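Local coordinates for protein putative enoyl-CoA hydratase (Streptomyces avermitilis, PDB 3GKB) that is of unknown exact function but belongs to the crotonase-like family and probably acts on acyl-CoA thioesters, perhaps as an enoyl-CoA hydratase, at residues V202-V205 with A206-A210; L229-G232 with L233-E236; G235-D238 with A239-A242. One frame throughout, in Å; residues are numbered along the deposited sequence.

Contact 1: V202-V205 with A206-A210; sequences VDRV and ARNIA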
ATOM      1  N   VAL B 202      16.867  -4.224 -16.149  1.00 15.16           N
ATOM      2  CA  VAL B 202      17.333  -2.962 -15.546  1.00 15.54           C
ATOM      3  C   VAL B 202      18.050  -2.092 -16.584  1.00 16.54           C
ATOM      4  O   VAL B 202      17.816  -0.881 -16.667  1.00 16.09           O
ATOM      5  CB  VAL B 202      18.187  -3.217 -14.293  1.00 16.19           C
ATOM      6  CG1 VAL B 202      18.852  -1.911 -13.755  1.00 16.13           C
ATOM      7  CG2 VAL B 202      17.322  -3.931 -13.233  1.00 16.09           C
ATOM      8  N   ASP B 203      18.874  -2.714 -17.424  1.00 17.28           N
ATOM      9  CA  ASP B 203      19.529  -1.940 -18.480  1.00 18.61           C
ATOM     10  C   ASP B 203      18.516  -1.247 -19.419  1.00 17.74           C
ATOM     11  O   ASP B 203      18.671  -0.063 -19.757  1.00 17.46           O
ATOM     12  CB  ASP B 203      20.495  -2.829 -19.250  1.00 19.09           C
ATOM     13  CG  ASP B 203      21.262  -2.059 -20.312  1.00 25.75           C
ATOM     14  OD1 ASP B 203      22.061  -1.160 -19.961  1.00 28.31           O
ATOM     15  OD2 ASP B 203      21.028  -2.336 -21.508  1.00 32.12           O
ATOM     16  N   ARG B 204      17.484  -1.978 -19.820  1.00 17.37           N
ATOM     17  CA  ARG B 204      16.418  -1.419 -20.640  1.00 18.79           C
ATOM     18  C   ARG B 204      15.692  -0.261 -19.963  1.00 17.85           C
ATOM     19  O   ARG B 204      15.479   0.781 -20.592  1.00 17.41           O
ATOM     20  CB  ARG B 204      15.389  -2.483 -21.023  1.00 19.40           C
ATOM     21  CG  ARG B 204      14.240  -1.937 -21.864  1.00 23.97           C
ATOM     22  CD  ARG B 204      13.234  -2.997 -22.315  1.00 30.07           C
ATOM     23  NE  ARG B 204      12.477  -3.566 -21.200  1.00 35.89           N
ATOM     24  CZ  ARG B 204      11.459  -2.966 -20.556  1.00 38.18           C
ATOM     25  NH1 ARG B 204      11.022  -1.765 -20.901  1.00 36.76           N
ATOM     26  NH2 ARG B 204      10.865  -3.594 -19.551  1.00 42.50           N
ATOM     27  N   VAL B 205      15.307  -0.446 -18.695  1.00 16.94           N
ATOM     28  CA  VAL B 205      14.602   0.610 -17.943  1.00 17.08           C
ATOM     29  C   VAL B 205      15.509   1.848 -17.861  1.00 16.62           C
ATOM     30  O   VAL B 205      15.074   2.953 -18.146  1.00 16.76           O
ATOM     31  CB  VAL B 205      14.204   0.136 -16.530  1.00 17.21           C
ATOM     32  CG1 VAL B 205      13.861   1.320 -15.612  1.00 17.29           C
ATOM     33  CG2 VAL B 205      13.027  -0.888 -16.622  1.00 17.92           C
ATOM     34  N   ALA B 206      16.771   1.655 -17.487  1.00 16.49           N
ATOM     35  CA  ALA B 206      17.715   2.775 -17.326  1.00 15.75           C
ATOM     36  C   ALA B 206      17.921   3.558 -18.628  1.00 16.66           C
ATOM     37  O   ALA B 206      17.879   4.782 -18.635  1.00 15.93           O
ATOM     38  CB  ALA B 206      19.073   2.293 -16.743  1.00 15.66           C
ATOM     39  N   ARG B 207      18.131   2.842 -19.715  1.00 17.15           N
ATOM     40  CA  ARG B 207      18.364   3.458 -21.011  1.00 18.14           C
ATOM     41  C   ARG B 207      17.123   4.131 -21.532  1.00 17.28           C
ATOM     42  O   ARG B 207      17.222   5.223 -22.062  1.00 17.55           O
ATOM     43  CB  ARG B 207      18.930   2.453 -22.020  1.00 18.39           C
ATOM     44  CG  ARG B 207      20.382   2.028 -21.664  1.00 21.01           C
ATOM     45  CD  ARG B 207      21.443   3.168 -21.695  1.00 23.80           C
ATOM     46  NE  ARG B 207      21.527   3.751 -23.033  1.00 27.21           N
ATOM     47  CZ  ARG B 207      22.279   3.284 -24.037  1.00 29.26           C
ATOM     48  NH1 ARG B 207      22.240   3.897 -25.213  1.00 27.34           N
ATOM     49  NH2 ARG B 207      23.075   2.220 -23.872  1.00 30.34           N
ATOM     50  N   ASN B 208      15.956   3.523 -21.316  1.00 16.61           N
ATOM     51  CA  ASN B 208      14.680   4.140 -21.733  1.00 17.44           C
ATOM     52  C   ASN B 208      14.376   5.433 -20.981  1.00 17.64           C
ATOM     53  O   ASN B 208      13.904   6.401 -21.580  1.00 17.56           O
ATOM     54  CB  ASN B 208      13.508   3.154 -21.592  1.00 17.33           C
ATOM     55  CG  ASN B 208      13.452   2.127 -22.716  1.00 19.80           C
ATOM     56  OD1 ASN B 208      14.295   2.123 -23.600  1.00 21.01           O
ATOM     57  ND2 ASN B 208      12.447   1.247 -22.677  1.00 20.08           N
ATOM     58  N   ILE B 209      14.674   5.461 -19.680  1.00 16.26           N
ATOM     59  CA  ILE B 209      14.521   6.663 -18.906  1.00 15.47           C
ATOM     60  C   ILE B 209      15.536   7.718 -19.324  1.00 14.98           C
ATOM     61  O   ILE B 209      15.179   8.895 -19.462  1.00 15.27           O
ATOM     62  CB  ILE B 209      14.534   6.394 -17.370  1.00 15.55           C
ATOM     63  CG1 ILE B 209      13.319   5.518 -16.990  1.00 15.17           C
ATOM     64  CG2 ILE B 209      14.553   7.722 -16.589  1.00 13.03           C
ATOM     65  CD1 ILE B 209      13.278   5.027 -15.518  1.00 13.88           C
ATOM     66  N   ALA B 210      16.791   7.318 -19.531  1.00 15.40           N
ATOM     67  CA  ALA B 210      17.821   8.282 -19.963  1.00 15.41           C
ATOM     68  C   ALA B 210      17.521   8.854 -21.362  1.00 16.53           C
ATOM     69  O   ALA B 210      17.899   9.978 -21.657  1.00 17.55           O
ATOM     70  CB  ALA B 210      19.213   7.645 -19.931  1.00 16.00           C
TER

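Contact 2: L229-G232 with L233-E236; sequences LKEG and LLGE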
ATOM      1  N   LEU B 229       9.588  13.195   5.605  1.00 25.75           N
ATOM      2  CA  LEU B 229       9.880  12.252   6.709  1.00 24.12           C
ATOM      3  C   LEU B 229      10.588  12.894   7.921  1.00 23.88           C
ATOM      4  O   LEU B 229      11.140  12.185   8.778  1.00 22.33           O
ATOM      5  CB  LEU B 229      10.733  11.071   6.193  1.00 23.59           C
ATOM      6  CG  LEU B 229      10.201  10.309   4.980  1.00 21.08           C
ATOM      7  CD1 LEU B 229      11.136   9.159   4.566  1.00 20.35           C
ATOM      8  CD2 LEU B 229       8.810   9.758   5.235  1.00 20.53           C
ATOM      9  N   LYS B 230      10.601  14.218   8.007  1.00 23.71           N
ATOM     10  CA  LYS B 230      11.415  14.876   9.025  1.00 24.26           C
ATOM     11  C   LYS B 230      11.084  14.382  10.442  1.00 22.42           C
ATOM     12  O   LYS B 230      11.966  13.976  11.206  1.00 20.43           O
ATOM     13  CB  LYS B 230      11.208  16.396   8.983  1.00 25.12           C
ATOM     14  CG  LYS B 230      12.019  17.103  10.021  1.00 28.31           C
ATOM     15  CD  LYS B 230      11.690  18.580  10.063  1.00 32.54           C
ATOM     16  CE  LYS B 230      12.496  19.278  11.122  1.00 35.02           C
ATOM     17  NZ  LYS B 230      12.232  20.737  11.079  1.00 36.01           N
ATOM     18  N   GLU B 231       9.804  14.419  10.794  1.00 21.44           N
ATOM     19  CA  GLU B 231       9.406  14.020  12.161  1.00 21.06           C
ATOM     20  C   GLU B 231       9.616  12.533  12.407  1.00 19.33           C
ATOM     21  O   GLU B 231      10.048  12.129  13.497  1.00 17.73           O
ATOM     22  CB  GLU B 231       7.960  14.421  12.441  1.00 21.90           C
ATOM     23  CG  GLU B 231       7.794  15.952  12.607  1.00 27.04           C
ATOM     24  CD  GLU B 231       8.864  16.616  13.499  1.00 32.72           C
ATOM     25  OE1 GLU B 231       8.992  16.271  14.698  1.00 38.63           O
ATOM     26  OE2 GLU B 231       9.551  17.536  13.012  1.00 38.33           O
ATOM     27  N   GLY B 232       9.351  11.719  11.389  1.00 18.16           N
ATOM     28  CA  GLY B 232       9.547  10.270  11.527  1.00 17.45           C
ATOM     29  C   GLY B 232      11.000   9.899  11.718  1.00 16.78           C
ATOM     30  O   GLY B 232      11.316   9.015  12.525  1.00 15.77           O
ATOM     31  N   LEU B 233      11.887  10.566  10.976  1.00 15.33           N
ATOM     32  CA  LEU B 233      13.321  10.282  11.086  1.00 15.32           C
ATOM     33  C   LEU B 233      13.856  10.697  12.459  1.00 15.33           C
ATOM     34  O   LEU B 233      14.635   9.990  13.071  1.00 13.85           O
ATOM     35  CB  LEU B 233      14.095  10.939   9.947  1.00 15.31           C
ATOM     36  CG  LEU B 233      13.872  10.350   8.562  1.00 15.48           C
ATOM     37  CD1 LEU B 233      14.438  11.307   7.512  1.00 18.42           C
ATOM     38  CD2 LEU B 233      14.466   8.921   8.419  1.00 17.62           C
ATOM     39  N   LEU B 234      13.397  11.840  12.964  1.00 16.53           N
ATOM     40  CA  LEU B 234      13.748  12.244  14.323  1.00 16.71           C
ATOM     41  C   LEU B 234      13.280  11.233  15.390  1.00 16.98           C
ATOM     42  O   LEU B 234      14.042  10.890  16.309  1.00 16.50           O
ATOM     43  CB  LEU B 234      13.231  13.658  14.622  1.00 17.86           C
ATOM     44  CG  LEU B 234      14.046  14.785  13.956  1.00 19.15           C
ATOM     45  CD1 LEU B 234      13.284  16.089  13.980  1.00 22.83           C
ATOM     46  CD2 LEU B 234      15.445  14.914  14.626  1.00 21.28           C
ATOM     47  N   GLY B 235      12.029  10.773  15.278  1.00 17.94           N
ATOM     48  CA  GLY B 235      11.488   9.763  16.191  1.00 17.36           C
ATOM     49  C   GLY B 235      12.261   8.444  16.170  1.00 17.10           C
ATOM     50  O   GLY B 235      12.519   7.838  17.230  1.00 15.73           O
ATOM     51  N   GLU B 236      12.656   8.026  14.971  1.00 15.99           N
ATOM     52  CA  GLU B 236      13.448   6.818  14.813  1.00 16.21           C
ATOM     53  C   GLU B 236      14.803   7.005  15.465  1.00 16.10           C
ATOM     54  O   GLU B 236      15.250   6.131  16.194  1.00 15.68           O
ATOM     55  CB  GLU B 236      13.574   6.395  13.330  1.00 16.19           C
ATOM     56  CG  GLU B 236      14.578   5.271  13.073  1.00 16.52           C
ATOM     57  CD  GLU B 236      14.973   5.142  11.608  1.00 21.45           C
ATOM     58  OE1 GLU B 236      16.059   5.675  11.272  1.00 19.79           O
ATOM     59  OE2 GLU B 236      14.202   4.540  10.797  1.00 19.28           O
TER

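Contact 3: G235-D238 with A239-A242; sequences GEND and AWAA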
ATOM      1  N   GLY B 235      12.029  10.773  15.278  1.00 17.94           N
ATOM      2  CA  GLY B 235      11.488   9.763  16.191  1.00 17.36           C
ATOM      3  C   GLY B 235      12.261   8.444  16.170  1.00 17.10           C
ATOM      4  O   GLY B 235      12.519   7.838  17.230  1.00 15.73           O
ATOM      5  N   GLU B 236      12.656   8.026  14.971  1.00 15.99           N
ATOM      6  CA  GLU B 236      13.448   6.818  14.813  1.00 16.21           C
ATOM      7  C   GLU B 236      14.803   7.005  15.465  1.00 16.10           C
ATOM      8  O   GLU B 236      15.250   6.131  16.194  1.00 15.68           O
ATOM      9  CB  GLU B 236      13.574   6.395  13.330  1.00 16.19           C
ATOM     10  CG  GLU B 236      14.578   5.271  13.073  1.00 16.52           C
ATOM     11  CD  GLU B 236      14.973   5.142  11.608  1.00 21.45           C
ATOM     12  OE1 GLU B 236      16.059   5.675  11.272  1.00 19.79           O
ATOM     13  OE2 GLU B 236      14.202   4.540  10.797  1.00 19.28           O
ATOM     14  N   ASN B 237      15.450   8.148  15.210  1.00 16.64           N
ATOM     15  CA  ASN B 237      16.732   8.439  15.814  1.00 15.99           C
ATOM     16  C   ASN B 237      16.706   8.356  17.341  1.00 15.74           C
ATOM     17  O   ASN B 237      17.631   7.785  17.959  1.00 15.01           O
ATOM     18  CB  ASN B 237      17.234   9.817  15.398  1.00 16.97           C
ATOM     19  CG  ASN B 237      18.513  10.166  16.083  1.00 17.64           C
ATOM     20  OD1 ASN B 237      19.566   9.584  15.797  1.00 17.76           O
ATOM     21  ND2 ASN B 237      18.415  11.022  17.097  1.00 16.80           N
ATOM     22  N   ASP B 238      15.660   8.922  17.943  1.00 16.42           N
ATOM     23  CA  ASP B 238      15.532   8.949  19.403  1.00 17.75           C
ATOM     24  C   ASP B 238      15.369   7.523  19.946  1.00 17.05           C
ATOM     25  O   ASP B 238      15.961   7.146  20.972  1.00 17.73           O
ATOM     26  CB  ASP B 238      14.331   9.802  19.825  1.00 18.31           C
ATOM     27  CG  ASP B 238      14.564  11.285  19.611  1.00 23.60           C
ATOM     28  OD1 ASP B 238      15.737  11.697  19.487  1.00 29.42           O
ATOM     29  OD2 ASP B 238      13.580  12.044  19.544  1.00 28.44           O
ATOM     30  N   ALA B 239      14.534   6.744  19.271  1.00 16.53           N
ATOM     31  CA  ALA B 239      14.272   5.372  19.687  1.00 16.87           C
ATOM     32  C   ALA B 239      15.525   4.519  19.527  1.00 16.33           C
ATOM     33  O   ALA B 239      15.853   3.729  20.409  1.00 16.79           O
ATOM     34  CB  ALA B 239      13.094   4.779  18.878  1.00 16.61           C
ATOM     35  N   TRP B 240      16.234   4.709  18.411  1.00 16.47           N
ATOM     36  CA  TRP B 240      17.439   3.959  18.103  1.00 16.31           C
ATOM     37  C   TRP B 240      18.563   4.302  19.081  1.00 16.54           C
ATOM     38  O   TRP B 240      19.197   3.407  19.644  1.00 16.61           O
ATOM     39  CB  TRP B 240      17.854   4.268  16.675  1.00 17.31           C
ATOM     40  CG  TRP B 240      19.235   3.867  16.233  1.00 18.13           C
ATOM     41  CD1 TRP B 240      19.661   2.625  15.791  1.00 16.89           C
ATOM     42  CD2 TRP B 240      20.350   4.735  16.118  1.00 18.77           C
ATOM     43  NE1 TRP B 240      20.970   2.693  15.396  1.00 18.85           N
ATOM     44  CE2 TRP B 240      21.417   3.979  15.583  1.00 20.57           C
ATOM     45  CE3 TRP B 240      20.544   6.100  16.379  1.00 20.89           C
ATOM     46  CZ2 TRP B 240      22.669   4.531  15.353  1.00 22.23           C
ATOM     47  CZ3 TRP B 240      21.793   6.654  16.140  1.00 20.55           C
ATOM     48  CH2 TRP B 240      22.842   5.870  15.647  1.00 22.84           C
ATOM     49  N   ALA B 241      18.761   5.592  19.320  1.00 16.85           N
ATOM     50  CA  ALA B 241      19.772   6.042  20.299  1.00 17.60           C
ATOM     51  C   ALA B 241      19.556   5.409  21.660  1.00 17.63           C
ATOM     52  O   ALA B 241      20.514   4.982  22.293  1.00 18.57           O
ATOM     53  CB  ALA B 241      19.780   7.571  20.439  1.00 18.86           C
ATOM     54  N   ALA B 242      18.295   5.299  22.076  1.00 17.33           N
ATOM     55  CA  ALA B 242      17.960   4.760  23.380  1.00 18.05           C
ATOM     56  C   ALA B 242      18.351   3.285  23.525  1.00 18.61           C
ATOM     57  O   ALA B 242      18.694   2.865  24.632  1.00 19.34           O
ATOM     58  CB  ALA B 242      16.448   4.952  23.703  1.00 17.99           C
TER

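Contact 1: V202-V205 with A206-A210
Val-205 and Ile-209, one turn apart near the end of helix 195-210, lie side by side and point the same way, Val-205 CG1 resting 3.8 Å from Ile-209 CD1. Ile-209 carries its CG1 anti to the carbonyl carbon (chi1 -64°), which lays this branch back over the preceding turn, 3.3 Å from Val-205 O. That oxygen also accepts the Ile-209 N-H, with 3.0 Å from N to O. On this buried side Val-202, Val-205, Ala-206 and Ile-209 between them pack on strands 55-60, 108-113 and 130-134, Ala-206 on the first, while Val-205 and Ile-209 also meet Thr-174 and Leu-173 of the second subunit. The exposed side is looser. Asp-203 and Arg-207 run alongside each other, yet Asp-203 OD1 comes no nearer to Arg-207 NH2 than 5.3 Å, and carboxylate and guanidinium planes stand 81° apart. Asn-208 ND2 lies near the guanidinium plane of Arg-204, at its edge and 3.8 Å from NH1; both groups are donors, and NH1 instead forms a salt bridge with Asp-176 of the second subunit. The chemistry is that of an amphipathic helix: small and branched aliphatic groups join it to the sheet, and Arg-204 spends its charge on the trimer interface.

Contact 2: L229-G232 with L233-E236
Leu-229 O receives the Leu-233 N-H in the shortest hydrogen bond of this contact, 2.8 Å between the two atoms and nearly straight at 163°. Leu-229 occupies the N-cap position, and its carbonyl thus starts the i to i+4 pattern of helix 230-243; Lys-230, Glu-231 and Gly-232 pass it on to Leu-234, Gly-235 and Glu-236. The side chain of Leu-233 turns to the same carbonyl. With CG anti to the carbonyl carbon of its own residue (chi1 -70°), it folds back over the first turn, placing CG 3.3 Å from Leu-229 O and CD1 3.9 Å from Leu-229 CB. Polar bond and apolar touch thus fall at the same end of the helix. Leu-234 does much the same one residue further on, its CG 3.5 Å from Lys-230 O, but this side is more open: the nearest side-chain atom of Glu-231, whose chain bends at chi2, is OE2 at 4.1 Å from Leu-234 CD1. Gly-232 and Gly-235 contribute only backbone here. The buried Glu-236 carboxylate points away from this turn, with OE1 held by Gly-154 N and Gln-96 NE2, and OE2 hydrogen-bonded to Thr-156 OG1; several bonds on one carboxylate should restrain its rotation. Gln-96 NE2 also reaches Leu-233 O. The first turns of helix 230-243 are thereby joined to two others: Leu-229 and Leu-233 lie against Arg-103 and Glu-100 of helix 96-103, and against Tyr-158 and Gln-157 of helix 155-163.

Contact 3: G235-D238 with A239-A242
The middle and later turns of helix 230-243, a peripheral helix of the crotonase-like domain, bring Asn-237 and Trp-240 together three residues apart. Asn-237 O lies in the plane of the indole at its edge, 3.7 Å from Trp-240 CE3, while the side-chain OD1 of Asn-237 comes to 3.7 Å from Trp-240 CZ3 by an oblique approach. Amide and ring planes are turned 43° against each other, so the two groups neither stack nor meet squarely. Trp-240 has CG anti to its backbone N (chi1 166°), as Asn-237 does; this choice sets the indole beside its own carbonyl carbon, and the six-membered ring bears on the Asn-237 peptide oxygen. That oxygen is also the acceptor for Ala-241 N at 2.8 Å, and Ala-241 CB lies 3.3 Å from it, giving it a hydrogen bond as well as carbon contacts. Trp-240 is held at its root too: its N-H points nearly straight at the Glu-236 carbonyl, with 2.8 Å between N and O, and its CB sits 3.2 Å from that same O. The last bond, Ala-242 N to Asp-238 O, is longer at 3.2 Å and more bent, 148° at the hydrogen. OD1 of Asn-237 has its polar partner in Asn-93 ND2, which probably helps to set the amide's rotation. Around the helix, Trp-240 packs on Asn-93, Ile-149 and Ile-150 from loops and meets Phe-244 edge-to-face; Ala-239 also touches Ile-150, and Asp-238, Ala-239 and Ala-242 pack on Arg-222 of the third subunit, in its helix 216-223.

All three contacts are local, each formed between successive turns of one helix, yet they serve two different parts of the fold. Contacts 2 and 3 overlap on helix 230-243, sharing Gly-235 and Glu-236, and have centres 9 Å apart. Contact 1, on helix 195-210, lies apart: its centre is 33 Å from that of contact 2 and 38 Å from that of contact 3, on the opposite side of the chain's centre from the latter. Contacts 1 and 3 face different neighbours, the second and the third subunit. A glycerol, probably from crystallisation, sits about 4 Å from the Leu-229 side chain in contact 2.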